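Local coordinates for protein N-deoxyribosyltransferase (PDB 6EVS) that catalyses transfer of a 2'-deoxyribosyl group between nucleobases, and so serves as a biocatalyst for making modified nucleosides, at residues G81-L86 with L108-S113. Sequence-based numbering, arbitrary orientation.
Sequences GTAWEL and LMITDS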
# COMPACT_ATOMS: atom_id res chain seq x y z
N GLY A 81 -6.82 -16.22 -13.96
CA GLY A 81 -7.27 -14.89 -13.56
C GLY A 81 -7.77 -14.87 -12.13
O GLY A 81 -7.53 -13.91 -11.40
N THR A 82 -8.48 -15.93 -11.71
CA THR A 82 -8.93 -15.99 -10.32
C THR A 82 -7.74 -15.98 -9.37
O THR A 82 -7.71 -15.20 -8.40
CB THR A 82 -9.78 -17.25 -10.09
OG1 THR A 82 -10.99 -17.13 -10.85
CG2 THR A 82 -10.13 -17.39 -8.60
N ALA A 83 -6.73 -16.80 -9.65
CA ALA A 83 -5.54 -16.83 -8.80
C ALA A 83 -4.87 -15.45 -8.74
O ALA A 83 -4.45 -15.01 -7.66
CB ALA A 83 -4.56 -17.89 -9.32
N TRP A 84 -4.79 -14.77 -9.88
CA TRP A 84 -4.28 -13.39 -9.93
C TRP A 84 -5.09 -12.47 -9.03
O TRP A 84 -4.53 -11.67 -8.26
CB TRP A 84 -4.29 -12.92 -11.40
CG TRP A 84 -3.61 -11.58 -11.68
CD1 TRP A 84 -2.36 -11.38 -12.20
CD2 TRP A 84 -4.16 -10.28 -11.43
NE1 TRP A 84 -2.09 -10.03 -12.28
CE2 TRP A 84 -3.17 -9.33 -11.83
CE3 TRP A 84 -5.38 -9.81 -10.94
CZ2 TRP A 84 -3.38 -7.94 -11.75
CZ3 TRP A 84 -5.57 -8.41 -10.83
CH2 TRP A 84 -4.57 -7.50 -11.23
N GLU A 85 -6.41 -12.59 -9.09
CA GLU A 85 -7.26 -11.72 -8.27
C GLU A 85 -7.12 -12.02 -6.78
O GLU A 85 -7.28 -11.11 -5.97
CB GLU A 85 -8.72 -11.85 -8.70
CG GLU A 85 -8.92 -11.37 -10.13
CD GLU A 85 -10.31 -11.66 -10.67
OE1 GLU A 85 -10.97 -12.62 -10.22
OE2 GLU A 85 -10.72 -10.91 -11.58
N LEU A 86 -6.85 -13.27 -6.40
CA LEU A 86 -6.62 -13.53 -4.97
C LEU A 86 -5.27 -12.98 -4.51
O LEU A 86 -5.16 -12.48 -3.39
CB LEU A 86 -6.70 -15.04 -4.67
CG LEU A 86 -8.04 -15.70 -5.01
CD1 LEU A 86 -7.87 -17.22 -4.97
CD2 LEU A 86 -9.13 -15.25 -4.04
N LEU A 108 0.26 -23.66 -2.26
CA LEU A 108 0.48 -23.06 -0.94
C LEU A 108 0.50 -21.54 -0.97
O LEU A 108 0.33 -20.90 0.09
CB LEU A 108 1.77 -23.59 -0.30
CG LEU A 108 3.17 -23.33 -0.85
CD1 LEU A 108 3.73 -21.97 -0.38
CD2 LEU A 108 4.10 -24.47 -0.41
N MET A 109 0.73 -20.91 -2.12
CA MET A 109 0.60 -19.45 -2.11
C MET A 109 -0.84 -19.04 -1.84
O MET A 109 -1.09 -18.05 -1.14
CB MET A 109 1.11 -18.83 -3.41
CG MET A 109 2.58 -19.19 -3.73
SD MET A 109 3.74 -18.77 -2.40
CE MET A 109 3.61 -16.96 -2.43
N ILE A 110 -1.80 -19.84 -2.31
CA ILE A 110 -3.21 -19.54 -2.08
C ILE A 110 -3.65 -19.98 -0.68
O ILE A 110 -4.27 -19.20 0.06
CB ILE A 110 -4.07 -20.21 -3.17
CG1 ILE A 110 -3.84 -19.48 -4.51
CG2 ILE A 110 -5.54 -20.21 -2.78
CD1 ILE A 110 -4.62 -20.09 -5.66
N THR A 111 -3.32 -21.22 -0.29
CA THR A 111 -3.77 -21.70 1.02
C THR A 111 -3.16 -20.90 2.17
O THR A 111 -3.79 -20.76 3.22
CB THR A 111 -3.43 -23.18 1.21
OG1 THR A 111 -2.02 -23.32 1.38
CG2 THR A 111 -3.87 -23.97 0.01
N ASP A 112 -1.94 -20.39 2.00
CA ASP A 112 -1.32 -19.61 3.07
C ASP A 112 -1.75 -18.14 3.07
O ASP A 112 -1.30 -17.38 3.94
CB ASP A 112 0.21 -19.70 2.96
CG ASP A 112 0.74 -21.08 3.35
OD1 ASP A 112 0.94 -21.94 2.46
OD2 ASP A 112 0.94 -21.31 4.56
N SER A 113 -2.58 -17.74 2.11
CA SER A 113 -3.08 -16.38 1.95
C SER A 113 -4.55 -16.23 2.29
O SER A 113 -5.08 -15.12 2.17
CB SER A 113 -2.95 -15.90 0.49
OG SER A 113 -1.72 -16.24 -0.09
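Ile110 reaches across to Ala83 and Leu86, and these three buried side chains make up the whole apolar contact. Its two branches divide the work. CD1, the end of the longer branch, meets the methyl CB of Ala83 at 4.3 Å, while the shorter branch places CG2 4.4 Å from CD1 of Leu86. A fully extended chi2 of 179° carries Ile110 CD1 away from its own backbone to Ala83, about one helical turn before Leu86. The touch is light: 110 Å² is buried in all, the CA atoms of Leu86 and Ile110 stay 7.5 Å apart, and no hydrogen bond crosses.

Within the segments, Leu86 N donates to Thr82 O at 2.9 Å, a regular alpha-helical step, whereas Ser113 N bonds Ile110 O at 3.0 Å, a three-residue step where the short helix 108-111 gives way to a turn.

Leu98 of strand 96-99 lies against both Leu86 and Ile110, and Thr111 OG1 is hydrogen-bonded to Arg52 of a second subunit. Helices 80-91 and 108-111 thus pack side by side on the five-stranded parallel sheet of order 2-1-3-4-5, the flavodoxin-like alpha/beta fold of the nucleoside 2-deoxyribosyltransferase family.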